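Local coordinates for protein putative monooxygenase (Fusobacterium nucleatum subsp. nucleatum, PDB 3MCS) that probably acts as a monooxygenase of the antibiotic biosynthesis monooxygenase family, with two such domains joined in one chain, at residues 128-133 / 191-196. Numbering follows the deposited sequence.
Sequences KEFAEI and KDMIAG
Every contact between helical segment 128-133 and segment 191-196 is made by side chains; no hydrogen bond crosses, and the paired backbones come no nearer than 7.5 Å, measured from CA of F130 to CA of M193.

The apolar packing centres on M193, a selenomethionine. Its CG lies anti to the carbonyl carbon (chi1 -58°) and the chain beyond is extended (chi2 -174°, chi3 -177°), so it reaches straight across to the helix, end first. SE sits at the edge of the F130 ring, near its plane, and is 4.1 Å from CB of F130. The terminal CE lies 4.0 Å from CD1 of I133, whose side chain crosses that of M193 at about a right angle. More loosely, CG1 of I194 approaches CE2 of F130 obliquely, at 4.4 Å.

E129 adds a contact with a charged group, though only through van der Waals touch. Its chain is extended, with CG anti to the backbone N, and crosses M193 at about a right angle; the methyl CE of M193 lies over the flat face of the E129 carboxylate, 3.6 Å above CD.

Around this surface contact, the F130 ring also meets W162, and I133 packs on Y186 and Q189 of helix 181-190. M193 is hydrogen-bonded through its backbone to K123, just past strand 114-122; beyond it A195 and G196 face D121 as a classic beta bulge. Through M193, F130, I133 and E129, helix 127-143 packs on the connection between helix 181-190 and strand 194-209, at the periphery of the ferredoxin-like alpha/beta fold found in the dimeric alpha/beta-barrel superfamily.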
ATOM      1  N   LYS A 128      -7.548  -3.567  20.849  1.00 45.91           N
ATOM      2  CA  LYS A 128      -8.121  -4.914  20.754  1.00 46.59           C
ATOM      3  C   LYS A 128      -9.456  -4.852  20.003  1.00 46.57           C
ATOM      4  O   LYS A 128      -9.606  -5.444  18.924  1.00 45.91           O
ATOM      5  CB  LYS A 128      -8.330  -5.561  22.145  1.00 46.17           C
ATOM      6  CG  LYS A 128      -7.046  -5.860  22.927  1.00 45.50           C
ATOM      7  N   GLU A 129     -10.402  -4.099  20.562  1.00 46.27           N
ATOM      8  CA  GLU A 129     -11.744  -3.988  19.979  1.00 46.56           C
ATOM      9  C   GLU A 129     -11.732  -3.490  18.529  1.00 47.19           C
ATOM     10  O   GLU A 129     -12.499  -3.986  17.704  1.00 49.18           O
ATOM     11  CB  GLU A 129     -12.641  -3.080  20.831  1.00 46.16           C
ATOM     12  CG  GLU A 129     -14.081  -2.955  20.300  1.00 47.38           C
ATOM     13  CD  GLU A 129     -15.005  -2.124  21.210  1.00 48.42           C
ATOM     14  OE1 GLU A 129     -14.513  -1.431  22.133  1.00 48.29           O
ATOM     15  OE2 GLU A 129     -16.239  -2.173  20.987  1.00 48.66           O
ATOM     16  N   PHE A 130     -10.877  -2.509  18.239  1.00 46.31           N
ATOM     17  CA  PHE A 130     -10.781  -1.906  16.906  1.00 44.83           C
ATOM     18  C   PHE A 130     -10.260  -2.883  15.874  1.00 44.58           C
ATOM     19  O   PHE A 130     -10.729  -2.907  14.739  1.00 42.76           O
ATOM     20  CB  PHE A 130      -9.854  -0.692  16.958  1.00 45.50           C
ATOM     21  CG  PHE A 130      -9.626  -0.033  15.625  1.00 43.41           C
ATOM     22  CD1 PHE A 130      -8.654  -0.498  14.770  1.00 40.42           C
ATOM     23  CD2 PHE A 130     -10.366   1.079  15.246  1.00 44.62           C
ATOM     24  CE1 PHE A 130      -8.437   0.122  13.524  1.00 46.64           C
ATOM     25  CE2 PHE A 130     -10.146   1.707  14.019  1.00 46.50           C
ATOM     26  CZ  PHE A 130      -9.176   1.223  13.155  1.00 42.48           C
ATOM     27  N   ALA A 131      -9.275  -3.681  16.277  1.00 45.48           N
ATOM     28  CA  ALA A 131      -8.658  -4.649  15.376  1.00 46.94           C
ATOM     29  C   ALA A 131      -9.720  -5.541  14.752  1.00 46.86           C
ATOM     30  O   ALA A 131      -9.790  -5.693  13.545  1.00 47.85           O
ATOM     31  CB  ALA A 131      -7.602  -5.488  16.112  1.00 47.46           C
ATOM     32  N   GLU A 132     -10.584  -6.105  15.571  1.00 46.26           N
ATOM     33  CA  GLU A 132     -11.607  -6.984  15.034  1.00 46.46           C
ATOM     34  C   GLU A 132     -12.582  -6.215  14.148  1.00 45.21           C
ATOM     35  O   GLU A 132     -13.074  -6.766  13.158  1.00 44.93           O
ATOM     36  CB  GLU A 132     -12.324  -7.737  16.174  1.00 47.34           C
ATOM     37  CG  GLU A 132     -11.362  -8.668  16.968  1.00 49.03           C
ATOM     38  CD  GLU A 132     -10.679  -9.733  16.074  1.00 53.96           C
ATOM     39  OE1 GLU A 132     -11.403 -10.615  15.543  1.00 52.95           O
ATOM     40  OE2 GLU A 132      -9.424  -9.696  15.913  1.00 51.32           O
ATOM     41  N   ILE A 133     -12.832  -4.948  14.484  1.00 44.05           N
ATOM     42  CA  ILE A 133     -13.750  -4.126  13.704  1.00 44.24           C
ATOM     43  C   ILE A 133     -13.207  -3.837  12.300  1.00 44.55           C
ATOM     44  O   ILE A 133     -13.860  -4.119  11.299  1.00 44.80           O
ATOM     45  CB  ILE A 133     -14.100  -2.799  14.419  1.00 43.78           C
ATOM     46  CG1 ILE A 133     -14.927  -3.087  15.698  1.00 47.43           C
ATOM     47  CG2 ILE A 133     -14.870  -1.901  13.482  1.00 42.28           C
ATOM     48  CD1 ILE A 133     -15.235  -1.867  16.594  1.00 42.25           C
ATOM     49  N   LYS A 191     -15.067   6.520  15.894  1.00 45.01           N
ATOM     50  CA  LYS A 191     -14.669   7.935  15.998  1.00 44.95           C
ATOM     51  C   LYS A 191     -13.791   8.250  17.208  1.00 44.32           C
ATOM     52  O   LYS A 191     -12.709   8.830  17.062  1.00 43.01           O
ATOM     53  CB  LYS A 191     -15.913   8.851  16.021  1.00 44.36           C
ATOM     54  N   ASP A 192     -14.247   7.848  18.390  1.00 44.96           N
ATOM     55  CA  ASP A 192     -13.537   8.168  19.639  1.00 45.87           C
ATOM     56  C   ASP A 192     -12.422   7.180  19.971  1.00 45.71           C
ATOM     57  O   ASP A 192     -11.732   7.345  20.977  1.00 46.49           O
ATOM     58  CB  ASP A 192     -14.534   8.264  20.805  1.00 45.73           C
ATOM     59  CG  ASP A 192     -15.567   9.366  20.592  1.00 54.41           C
ATOM     60  OD1 ASP A 192     -15.177  10.478  20.146  1.00 55.39           O
ATOM     61  OD2 ASP A 192     -16.767   9.124  20.872  1.00 58.51           O
HETATM   62  N   MSE A 193     -12.252   6.149  19.146  1.00 44.78           N
HETATM   63  CA  MSE A 193     -11.189   5.186  19.360  1.00 44.77           C
HETATM   64  C   MSE A 193      -9.909   5.629  18.675  1.00 45.99           C
HETATM   65  O   MSE A 193      -8.832   5.133  18.992  1.00 47.27           O
HETATM   66  CB  MSE A 193     -11.563   3.826  18.794  1.00 44.21           C
HETATM   67  CG  MSE A 193     -12.824   3.222  19.333  1.00 41.26           C
HETATM   68 SE   MSE A 193     -12.992   1.444  18.607  0.75 27.61          SE
HETATM   69  CE  MSE A 193     -14.710   0.998  19.390  1.00 41.57           C
ATOM     70  N   ILE A 194     -10.029   6.564  17.739  1.00 45.95           N
ATOM     71  CA  ILE A 194      -8.893   7.023  16.942  1.00 46.34           C
ATOM     72  C   ILE A 194      -8.211   8.286  17.463  1.00 45.67           C
ATOM     73  O   ILE A 194      -8.890   9.232  17.870  1.00 45.36           O
ATOM     74  CB  ILE A 194      -9.355   7.288  15.497  1.00 46.87           C
ATOM     75  CG1 ILE A 194      -9.798   5.963  14.872  1.00 48.65           C
ATOM     76  CG2 ILE A 194      -8.236   7.950  14.682  1.00 47.31           C
ATOM     77  CD1 ILE A 194     -10.484   6.082  13.505  1.00 53.07           C
ATOM     78  N   ALA A 195      -6.873   8.290  17.399  1.00 45.50           N
ATOM     79  CA  ALA A 195      -6.038   9.415  17.836  1.00 45.18           C
ATOM     80  C   ALA A 195      -5.687  10.331  16.687  1.00 45.41           C
ATOM     81  O   ALA A 195      -5.483  11.526  16.882  1.00 46.33           O
ATOM     82  CB  ALA A 195      -4.741   8.905  18.488  1.00 44.54           C
ATOM     83  N   GLY A 196      -5.601   9.772  15.491  1.00 44.62           N
ATOM     84  CA  GLY A 196      -5.229  10.551  14.323  1.00 45.72           C
ATOM     85  C   GLY A 196      -5.403   9.742  13.054  1.00 46.80           C
ATOM     86  O   GLY A 196      -5.383   8.501  13.087  1.00 47.27           O
TER